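Orotidine 5'-phosphate decarboxylase (Sulfolobus solfataricus, PDB 4DBD) probably catalyses the decarboxylation of orotidine 5'-monophosphate to UMP, the last step of de novo UMP synthesis, and works as a homodimer. Local coordinates at residues R5-M10 with E25-K30; I56-K61 with N80-H85; K61-G66 with S86-K91; M159-P164 with G180-I185. All coordinates share one frame; numbering follows the deposited sequence. Where two conformers were deposited one is given.

Contact 1 of 4, residues R5-M10 with E25-K30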
# COMPACT_ATOMS: atom_id res chain seq x y z
N ARG A 5 -9.80 24.02 -5.56
CA ARG A 5 -9.30 23.41 -4.34
C ARG A 5 -9.44 21.91 -4.46
O ARG A 5 -9.32 21.19 -3.46
CB ARG A 5 -10.13 23.88 -3.16
CG ARG A 5 -10.09 25.36 -2.91
CD ARG A 5 -8.88 25.70 -2.09
NE ARG A 5 -8.94 27.06 -1.55
CZ ARG A 5 -8.53 27.39 -0.33
NH1 ARG A 5 -8.04 26.45 0.48
NH2 ARG A 5 -8.62 28.64 0.08
N VAL A 6 -9.74 21.45 -5.67
CA VAL A 6 -10.04 20.03 -5.88
C VAL A 6 -8.86 19.23 -6.43
O VAL A 6 -8.19 19.65 -7.37
CB VAL A 6 -11.24 19.82 -6.82
CG1 VAL A 6 -11.40 18.35 -7.15
CG2 VAL A 6 -12.51 20.38 -6.21
N ILE A 7 -8.61 18.08 -5.82
CA ILE A 7 -7.66 17.12 -6.37
C ILE A 7 -8.48 15.94 -6.89
O ILE A 7 -9.19 15.29 -6.11
CB ILE A 7 -6.64 16.62 -5.31
CG1 ILE A 7 -5.70 17.75 -4.89
CG2 ILE A 7 -5.85 15.44 -5.85
CD1 ILE A 7 -4.91 17.47 -3.64
N LEU A 8 -8.41 15.67 -8.19
CA LEU A 8 -9.15 14.56 -8.76
C LEU A 8 -8.53 13.23 -8.36
O LEU A 8 -7.35 12.99 -8.61
CB LEU A 8 -9.20 14.64 -10.30
CG LEU A 8 -9.83 13.45 -11.01
CD1 LEU A 8 -11.30 13.28 -10.60
CD2 LEU A 8 -9.72 13.57 -12.54
N ALA A 9 -9.33 12.35 -7.76
CA ALA A 9 -8.84 11.01 -7.48
C ALA A 9 -9.16 10.16 -8.68
O ALA A 9 -10.29 9.66 -8.82
CB ALA A 9 -9.49 10.44 -6.21
N MET A 10 -8.20 10.03 -9.58
CA MET A 10 -8.45 9.28 -10.80
C MET A 10 -8.21 7.80 -10.56
O MET A 10 -7.12 7.28 -10.82
CB MET A 10 -7.61 9.80 -11.97
CG MET A 10 -8.03 9.20 -13.29
SD MET A 10 -7.60 10.25 -14.69
CE MET A 10 -5.81 10.24 -14.56
N GLU A 25 -8.79 23.77 -13.81
CA GLU A 25 -9.86 23.81 -12.81
C GLU A 25 -9.69 22.70 -11.78
O GLU A 25 -10.65 22.27 -11.14
CB GLU A 25 -11.22 23.73 -13.48
CG GLU A 25 -11.53 25.00 -14.22
CD GLU A 25 -12.57 24.80 -15.29
OE1 GLU A 25 -13.77 24.87 -14.96
OE2 GLU A 25 -12.19 24.58 -16.46
N LEU A 26 -8.45 22.25 -11.64
CA LEU A 26 -8.03 21.33 -10.59
C LEU A 26 -6.78 21.90 -9.99
O LEU A 26 -6.02 22.58 -10.68
CB LEU A 26 -7.70 19.95 -11.15
CG LEU A 26 -8.85 19.06 -11.61
CD1 LEU A 26 -8.31 17.80 -12.27
CD2 LEU A 26 -9.73 18.71 -10.43
N TYR A 27 -6.54 21.64 -8.71
CA TYR A 27 -5.21 21.89 -8.16
C TYR A 27 -4.27 20.76 -8.55
O TYR A 27 -3.10 20.98 -8.87
CB TYR A 27 -5.25 22.02 -6.65
CG TYR A 27 -3.87 22.00 -6.05
CD1 TYR A 27 -3.08 23.14 -6.05
CD2 TYR A 27 -3.35 20.83 -5.51
CE1 TYR A 27 -1.81 23.12 -5.51
CE2 TYR A 27 -2.08 20.81 -4.96
CZ TYR A 27 -1.32 21.96 -4.97
OH TYR A 27 -0.05 21.95 -4.43
N GLY A 28 -4.79 19.53 -8.51
CA GLY A 28 -3.98 18.36 -8.77
C GLY A 28 -4.80 17.17 -9.18
O GLY A 28 -6.04 17.20 -9.20
N ILE A 29 -4.10 16.09 -9.51
CA ILE A 29 -4.71 14.83 -9.87
C ILE A 29 -3.98 13.77 -9.06
O ILE A 29 -2.75 13.75 -9.01
CB ILE A 29 -4.51 14.53 -11.36
CG1 ILE A 29 -5.29 15.54 -12.20
CG2 ILE A 29 -4.90 13.10 -11.67
CD1 ILE A 29 -4.92 15.54 -13.66
N LYS A 30 -4.75 12.90 -8.41
CA LYS A 30 -4.19 11.85 -7.57
C LYS A 30 -4.39 10.50 -8.27
O LYS A 30 -5.52 10.05 -8.48
CB LYS A 30 -4.84 11.84 -6.18
CG LYS A 30 -4.20 10.84 -5.20
CD LYS A 30 -4.86 10.90 -3.82
CE LYS A 30 -6.20 10.19 -3.78
NZ LYS A 30 -6.09 8.71 -3.86
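The ring of Tyr-27 is met at its edge, near its plane, by Ile-7, whose CG1 lies 3.9 Å from Tyr-27 CD2; the two side chains run side by side and point the same way. Beyond the two segments, the same ring stacks with Tyr-183, and its hydroxyl is hydrogen-bonded to Glu-55. Gly-28 follows without a side chain, and a CB there would run close to both Ile-7 CG1 and Tyr-27 CD2. Four backbone bonds zip strand 6-10 to segment 25-30 in parallel register. The bond from Lys-30 N to Leu-8 O, at 2.6 Å, is short and almost straight (176°), whereas Met-10 N reaches Lys-30 O at 2.9 Å with a bent geometry. Away from Ile-7 and Lys-30, on the Leu-8 and Ile-29 face, Leu-26 turns its two methyls to different neighbours: CD2 touches Val-6 CG1 at 3.7 Å, and CD1 touches Leu-8 CB at 3.8 Å. This layer is covered by helices 16-22 and 196-210. On the barrel-interior face Lys-30 CB packs on Ile-7 CG2 at 3.8 Å, the chains crossing at about a right angle. The Lys-30 chain leaves anti to the backbone N (chi1 -174°) and bends twice, CE passing Ala-9 CB, before NZ salt-bridges Asp-59. Predicted to bind substrate, Lys-30 is thus held by packing along its chain and by Asp-59 at its tip.

Contact 2 of 4, residues I56-K61 with N80-H85; sequences IIVDFK and NSFIAH
Asn-80 holds both polar backbone atoms of Ile-56: OD1 accepts from Ile-56 N at 2.8 Å on an in-plane lone pair, and Asn-80 N donates to Ile-56 O, as does Ser-81 N. Further along, Val-58 N binds Ser-81 O, and Ile-83 N binds Val-58 O at 3.0 Å. Past this pair the direct bonds give way to a water, which donates to Val-58 O and Ile-83 O and accepts from Phe-60 N. Asp-59 CG stands anti to the backbone N (chi1 -178°), so that OD2 takes Lys-61 NZ on its syn lone pair at 2.6 Å in a salt bridge, while OD1 accepts from Lys-61 N in an Asx turn. Ile-83 lies across this carboxylate, its CG2 3.4 Å from Asp-59 OD1, and packs on Ile-57. An alanine in place of Asp-59 removes the carboxylate shared by Lys-30 and Lys-61, and would probably set their ammonium ends free to turn and open a gap beside Ile-83. On the other face Val-58 and Phe-82 lie side by side, CB 3.6 Å from CD1, and Phe-82 also touches helix 90-103. His-85 brings its ring edge to Lys-61 O, and its NE2 is hydrogen-bonded to Ala-63 O of the second subunit. Neighbouring parallel strands, with strand 55-62 carrying the predicted catalytic Asp-59 and Lys-61 toward its C-terminal end, are typical of the OMP decarboxylase TIM barrel.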
# COMPACT_ATOMS: atom_id res chain seq x y z
N ILE A 56 0.83 16.37 -9.55
CA ILE A 56 0.50 15.00 -9.88
C ILE A 56 0.95 14.16 -8.70
O ILE A 56 2.16 14.05 -8.41
CB ILE A 56 1.11 14.55 -11.22
CG1 ILE A 56 0.53 15.39 -12.36
CG2 ILE A 56 0.87 13.07 -11.46
CD1 ILE A 56 1.15 15.11 -13.69
N ILE A 57 -0.03 13.62 -7.98
CA ILE A 57 0.25 12.85 -6.77
C ILE A 57 0.00 11.39 -7.05
O ILE A 57 -1.05 11.01 -7.57
CB ILE A 57 -0.66 13.29 -5.61
CG1 ILE A 57 -0.55 14.80 -5.38
CG2 ILE A 57 -0.31 12.52 -4.32
CD1 ILE A 57 -1.53 15.33 -4.33
N VAL A 58 0.98 10.55 -6.72
CA VAL A 58 0.77 9.12 -6.83
C VAL A 58 0.41 8.62 -5.43
O VAL A 58 1.12 8.89 -4.46
CB VAL A 58 2.02 8.38 -7.37
CG1 VAL A 58 1.91 6.90 -7.07
CG2 VAL A 58 2.15 8.62 -8.87
N ASP A 59 -0.72 7.93 -5.34
CA ASP A 59 -1.20 7.39 -4.07
C ASP A 59 -1.32 5.87 -4.16
O ASP A 59 -2.35 5.33 -4.57
CB ASP A 59 -2.54 8.03 -3.66
CG ASP A 59 -3.03 7.53 -2.34
OD1 ASP A 59 -2.22 6.88 -1.64
OD2 ASP A 59 -4.21 7.78 -1.99
N PHE A 60 -0.24 5.18 -3.79
CA PHE A 60 -0.26 3.74 -3.63
C PHE A 60 -0.27 3.41 -2.13
O PHE A 60 0.06 2.28 -1.74
CB PHE A 60 0.97 3.11 -4.28
CG PHE A 60 0.97 3.16 -5.78
CD1 PHE A 60 -0.06 3.76 -6.48
CD2 PHE A 60 2.02 2.60 -6.49
CE1 PHE A 60 -0.05 3.80 -7.87
CE2 PHE A 60 2.04 2.63 -7.87
CZ PHE A 60 1.00 3.24 -8.56
N LYS A 61 -0.63 4.40 -1.31
CA LYS A 61 -0.71 4.23 0.14
C LYS A 61 0.51 3.49 0.66
O LYS A 61 0.39 2.47 1.36
CB LYS A 61 -1.97 3.47 0.53
CG LYS A 61 -3.29 4.24 0.33
CD LYS A 61 -3.32 5.52 1.18
CE LYS A 61 -4.75 6.08 1.28
NZ LYS A 61 -5.35 6.43 -0.06
N ASN A 80 4.88 14.39 -9.13
CA ASN A 80 5.50 15.42 -8.28
C ASN A 80 5.55 14.99 -6.81
O ASN A 80 6.45 15.40 -6.07
CB ASN A 80 4.71 16.74 -8.36
CG ASN A 80 4.49 17.21 -9.77
OD1 ASN A 80 3.37 17.19 -10.28
ND2 ASN A 80 5.57 17.64 -10.42
N SER A 81 4.58 14.19 -6.39
CA SER A 81 4.38 13.91 -4.97
C SER A 81 3.89 12.48 -4.77
O SER A 81 3.32 11.89 -5.68
CB SER A 81 3.33 14.87 -4.39
OG SER A 81 3.61 16.21 -4.72
N PHE A 82 4.06 11.97 -3.55
CA PHE A 82 3.72 10.60 -3.22
C PHE A 82 3.07 10.53 -1.84
O PHE A 82 3.50 11.21 -0.92
CB PHE A 82 4.97 9.72 -3.22
CG PHE A 82 5.57 9.53 -4.58
CD1 PHE A 82 5.09 8.55 -5.42
CD2 PHE A 82 6.59 10.36 -5.01
CE1 PHE A 82 5.64 8.38 -6.69
CE2 PHE A 82 7.14 10.20 -6.27
CZ PHE A 82 6.67 9.22 -7.11
N ILE A 83 2.04 9.71 -1.72
CA ILE A 83 1.37 9.48 -0.44
C ILE A 83 1.88 8.18 0.19
O ILE A 83 1.94 7.13 -0.47
CB ILE A 83 -0.16 9.48 -0.62
CG1 ILE A 83 -0.63 10.89 -1.02
CG2 ILE A 83 -0.86 8.96 0.64
CD1 ILE A 83 -2.10 11.00 -1.33
N ALA A 84 2.30 8.28 1.45
CA ALA A 84 2.67 7.11 2.24
C ALA A 84 1.92 7.13 3.56
O ALA A 84 1.47 8.19 4.01
CB ALA A 84 4.17 7.10 2.51
N HIS A 85 1.79 5.96 4.19
CA HIS A 85 1.16 5.88 5.51
C HIS A 85 2.11 6.28 6.62
O HIS A 85 3.26 5.88 6.61
CB HIS A 85 0.67 4.45 5.78
CG HIS A 85 -0.73 4.20 5.32
ND1 HIS A 85 -1.83 4.72 5.98
CD2 HIS A 85 -1.21 3.49 4.28
CE1 HIS A 85 -2.93 4.34 5.35
NE2 HIS A 85 -2.58 3.59 4.31
O HOH W 1 2.12 6.65 -3.20

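Contact 3 of 4, residues K61-G66 with S86-K91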
# COMPACT_ATOMS: atom_id res chain seq x y z
N LYS A 61 -0.63 4.40 -1.31
CA LYS A 61 -0.71 4.23 0.14
C LYS A 61 0.51 3.49 0.66
O LYS A 61 0.39 2.47 1.36
CB LYS A 61 -1.97 3.47 0.53
CG LYS A 61 -3.29 4.24 0.33
CD LYS A 61 -3.32 5.52 1.18
CE LYS A 61 -4.75 6.08 1.28
NZ LYS A 61 -5.35 6.43 -0.06
N LEU A 62 1.68 4.01 0.32
CA LEU A 62 2.94 3.31 0.55
C LEU A 62 3.09 2.88 2.01
O LEU A 62 2.90 3.68 2.92
CB LEU A 62 4.11 4.19 0.13
CG LEU A 62 4.18 4.51 -1.38
CD1 LEU A 62 5.08 5.72 -1.63
CD2 LEU A 62 4.64 3.29 -2.18
N ALA A 63 3.41 1.61 2.22
CA ALA A 63 3.44 1.10 3.59
C ALA A 63 4.34 -0.13 3.70
O ALA A 63 3.90 -1.23 4.00
CB ALA A 63 2.04 0.79 4.06
N ASP A 64 5.62 0.08 3.41
CA ASP A 64 6.56 -1.03 3.47
C ASP A 64 7.88 -0.52 4.01
O ASP A 64 7.99 0.63 4.44
CB ASP A 64 6.72 -1.64 2.07
CG ASP A 64 6.95 -3.15 2.11
OD1 ASP A 64 7.70 -3.60 2.99
OD2 ASP A 64 6.37 -3.87 1.27
N ILE A 65 8.88 -1.40 4.04
CA ILE A 65 10.22 -0.98 4.40
C ILE A 65 10.77 -0.03 3.33
O ILE A 65 10.26 0.02 2.20
CB ILE A 65 11.15 -2.19 4.57
CG1 ILE A 65 11.30 -2.92 3.23
CG2 ILE A 65 10.59 -3.14 5.62
CD1 ILE A 65 12.41 -3.98 3.25
N GLY A 66 11.82 0.70 3.69
CA GLY A 66 12.35 1.76 2.86
C GLY A 66 12.79 1.26 1.50
O GLY A 66 12.45 1.87 0.48
N SER A 86 1.62 7.08 7.57
CA SER A 86 2.40 7.40 8.76
C SER A 86 2.62 6.19 9.66
O SER A 86 3.68 6.07 10.28
CB SER A 86 1.70 8.47 9.60
OG SER A 86 1.56 9.69 8.90
N PHE A 87 1.63 5.30 9.73
CA PHE A 87 1.66 4.25 10.77
C PHE A 87 2.84 3.28 10.65
O PHE A 87 3.19 2.60 11.63
CB PHE A 87 0.31 3.49 10.86
CG PHE A 87 0.09 2.49 9.75
CD1 PHE A 87 0.62 1.20 9.85
CD2 PHE A 87 -0.68 2.81 8.65
CE1 PHE A 87 0.40 0.27 8.83
CE2 PHE A 87 -0.90 1.89 7.64
CZ PHE A 87 -0.36 0.62 7.73
N ILE A 88 3.47 3.25 9.48
CA ILE A 88 4.63 2.36 9.28
C ILE A 88 5.88 2.82 10.04
O ILE A 88 6.81 2.03 10.23
CB ILE A 88 4.97 2.18 7.80
CG1 ILE A 88 5.37 3.51 7.17
CG2 ILE A 88 3.78 1.57 7.05
CD1 ILE A 88 5.50 3.41 5.66
N GLY A 89 5.91 4.09 10.43
CA GLY A 89 6.99 4.57 11.27
C GLY A 89 8.20 5.05 10.51
O GLY A 89 8.24 5.05 9.27
N VAL A 90 9.22 5.45 11.26
CA VAL A 90 10.33 6.19 10.66
C VAL A 90 11.54 5.31 10.33
O VAL A 90 11.87 5.11 9.16
CB VAL A 90 10.75 7.36 11.59
CG1 VAL A 90 12.00 8.09 11.05
CG2 VAL A 90 9.58 8.33 11.78
N LYS A 91 12.19 4.76 11.34
CA LYS A 91 13.47 4.09 11.13
C LYS A 91 13.36 2.89 10.21
O LYS A 91 12.65 1.92 10.51
CB LYS A 91 14.09 3.67 12.48
CG LYS A 91 14.83 4.79 13.18
CD LYS A 91 13.97 6.04 13.26
CE LYS A 91 14.16 6.81 14.56
NZ LYS A 91 12.95 7.64 14.88
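Ala-63 and Ile-88 bring the two backbones nearest, their CA atoms 5.9 Å apart, and no hydrogen bond joins the segments. Segment 61-66 leaves strand 55-62, runs through an extended loop and enters helix 66-73 with Ile-65 at the N-cap. Segment 86-91 makes a type I turn, closed by Gly-89 N to Ser-86 O at 3.0 Å; Gly-89, at a positive phi of 88°, is then the N-cap of helix 90-103. These are loops at the C-terminal ends of neighbouring TIM-barrel strands, where the family places its active site. Across them, Ile-88 carries the packing: CG1 sits between the backbone N and the carbonyl carbon (chi1 63°), the crowded position, and sends CD1 to within 3.8 Å of Leu-62 O. CG2, beside the backbone N, lies on Ala-63 CB at 3.5 Å. An alanine in place of Ile-88 would probably open a gap under Ala-63 and leave the loop freer to move. Asp-64, predicted to be catalytic, accepts from Ile-65 N through the anti lone pair of OD1 at 2.7 Å, and its OD2 forms a salt bridge with Lys-61 of the second subunit. Ile-88 O receives a hydrogen bond from His-116, likewise of the second subunit.

Contact 4 of 4, residues M159-P164 with G180-I185; sequences MTIVSP and GADYEI
Asp-182 turns its CG beside its own backbone N (chi1 -67°), and a chi2 of -71° then swings OD2 over to Ile-161 N. That bond, 2.8 Å long and nearly straight at 169°, uses the anti lone pair of OD2. Ile-161 O answers from the same residue by accepting twice, from Asp-182 N at 2.8 Å and from Tyr-183 N at a longer 3.3 Å. The carboxylate is also salt-bridged to Arg-153 of helix 146-155, which further bonds the carbonyls of Met-159 and Gly-180, so one guanidinium ties together the starts of both segments. Gly-180 itself ends helix 175-179 in a Schellman motif. The arrangement belongs to the last beta-alpha-beta unit of the TIM barrel: strand 160-163 and strand 183-186 lie parallel in the sheet, and the latter closes the barrel against strand 6-10. Ser-163 continues the pairing, with N bound to Tyr-183 O and O accepting from Ile-185 N at 2.8 Å, the donor well above the carbonyl plane. Ser-163 OG passes 3.3 Å from Ala-181 CB, its hydrogen-bond partner being Val-141 O of the preceding strand. Thr-160 CG2 approaches the edge of the Tyr-183 ring, 3.9 Å from CE2. Facing the barrel interior, Ile-185 CD1 meets Val-162 CB at 3.9 Å. Pro-164, predicted to bind substrate, sets its CB beside Ile-185 CB at 3.8 Å, the two side chains pointing the same way.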
# COMPACT_ATOMS: atom_id res chain seq x y z
N MET A 159 1.70 22.94 7.16
CA MET A 159 1.55 21.76 6.33
C MET A 159 0.43 21.91 5.31
O MET A 159 -0.59 22.55 5.60
CB MET A 159 1.20 20.58 7.24
CG MET A 159 1.41 19.25 6.60
SD MET A 159 3.13 18.83 6.76
CE MET A 159 3.23 18.55 8.51
N THR A 160 0.61 21.34 4.11
CA THR A 160 -0.53 21.18 3.20
C THR A 160 -1.42 20.05 3.71
O THR A 160 -0.96 18.93 3.93
CB THR A 160 -0.08 20.87 1.75
OG1 THR A 160 0.77 21.92 1.29
CG2 THR A 160 -1.28 20.74 0.81
N ILE A 161 -2.70 20.34 3.88
CA ILE A 161 -3.65 19.33 4.33
C ILE A 161 -4.58 19.00 3.18
O ILE A 161 -5.18 19.88 2.58
CB ILE A 161 -4.43 19.81 5.58
CG1 ILE A 161 -3.45 20.04 6.74
CG2 ILE A 161 -5.54 18.83 5.97
CD1 ILE A 161 -4.09 20.33 8.10
N VAL A 162 -4.66 17.71 2.85
CA VAL A 162 -5.52 17.24 1.76
C VAL A 162 -6.52 16.26 2.34
O VAL A 162 -6.18 15.46 3.23
CB VAL A 162 -4.71 16.60 0.61
CG1 VAL A 162 -3.80 17.65 -0.04
CG2 VAL A 162 -3.91 15.40 1.11
N SER A 163 -7.76 16.34 1.86
CA SER A 163 -8.85 15.61 2.51
C SER A 163 -9.74 14.89 1.52
O SER A 163 -10.50 15.52 0.79
CB SER A 163 -9.71 16.58 3.33
OG SER A 163 -8.99 17.12 4.41
N PRO A 164 -9.65 13.56 1.51
CA PRO A 164 -10.51 12.73 0.67
C PRO A 164 -11.81 12.43 1.40
O PRO A 164 -12.02 12.98 2.48
CB PRO A 164 -9.68 11.46 0.47
CG PRO A 164 -8.83 11.36 1.70
CD PRO A 164 -8.65 12.76 2.25
N GLY A 180 -10.40 23.48 7.62
CA GLY A 180 -8.98 23.79 7.68
C GLY A 180 -8.11 23.10 6.65
O GLY A 180 -6.90 23.33 6.62
N ALA A 181 -8.72 22.28 5.80
CA ALA A 181 -7.97 21.60 4.75
C ALA A 181 -7.61 22.58 3.62
O ALA A 181 -8.31 23.56 3.39
CB ALA A 181 -8.76 20.42 4.20
N ASP A 182 -6.53 22.30 2.91
CA ASP A 182 -6.16 23.10 1.76
C ASP A 182 -6.91 22.67 0.49
O ASP A 182 -7.42 23.50 -0.25
CB ASP A 182 -4.65 23.05 1.53
CG ASP A 182 -3.89 23.71 2.64
OD1 ASP A 182 -3.94 24.96 2.71
OD2 ASP A 182 -3.27 23.00 3.46
N TYR A 183 -6.97 21.36 0.28
CA TYR A 183 -7.57 20.79 -0.91
C TYR A 183 -8.46 19.62 -0.55
O TYR A 183 -8.22 18.92 0.44
CB TYR A 183 -6.46 20.34 -1.87
CG TYR A 183 -5.53 21.47 -2.20
CD1 TYR A 183 -5.90 22.47 -3.09
CD2 TYR A 183 -4.28 21.54 -1.61
CE1 TYR A 183 -5.04 23.51 -3.39
CE2 TYR A 183 -3.41 22.58 -1.88
CZ TYR A 183 -3.80 23.56 -2.77
OH TYR A 183 -2.92 24.59 -3.04
N GLU A 184 -9.50 19.42 -1.35
CA GLU A 184 -10.37 18.26 -1.22
C GLU A 184 -10.14 17.26 -2.34
O GLU A 184 -10.11 17.61 -3.53
CB GLU A 184 -11.85 18.68 -1.14
CG GLU A 184 -12.24 19.08 0.26
CD GLU A 184 -13.66 19.64 0.37
OE1 GLU A 184 -14.56 19.24 -0.41
OE2 GLU A 184 -13.87 20.48 1.25
N ILE A 185 -9.96 16.00 -1.95
CA ILE A 185 -9.77 14.92 -2.90
C ILE A 185 -11.12 14.29 -3.21
O ILE A 185 -11.82 13.82 -2.32
CB ILE A 185 -8.86 13.85 -2.32
CG1 ILE A 185 -7.46 14.45 -2.12
CG2 ILE A 185 -8.82 12.63 -3.23
CD1 ILE A 185 -6.59 13.69 -1.16

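Contacts 1, 2 and 4 are neighbouring-strand pairs of one closed barrel, whereas contact 3 lies in the loops beyond it. Contacts 1 and 2 are largely buried, contact 4 only partly; contact 3 is buried too, but its centre is about 16 Å from the chain's centre, against the second subunit. Contacts 1 and 4 adjoin through the pairing of strands 6-10 and 183-186, contacts 1 and 2 through strands 28-32 and 55-62 and the Lys-30 to Asp-59 salt bridge. Contacts 2 and 3 share Lys-61 and strand 55-62. Backbone bonds dominate the strand pairs, with Asn-80 and Asp-182 bracing strand starts by similar side-chain bonds; contact 3, small and apolar, instead packs loops near the predicted active site.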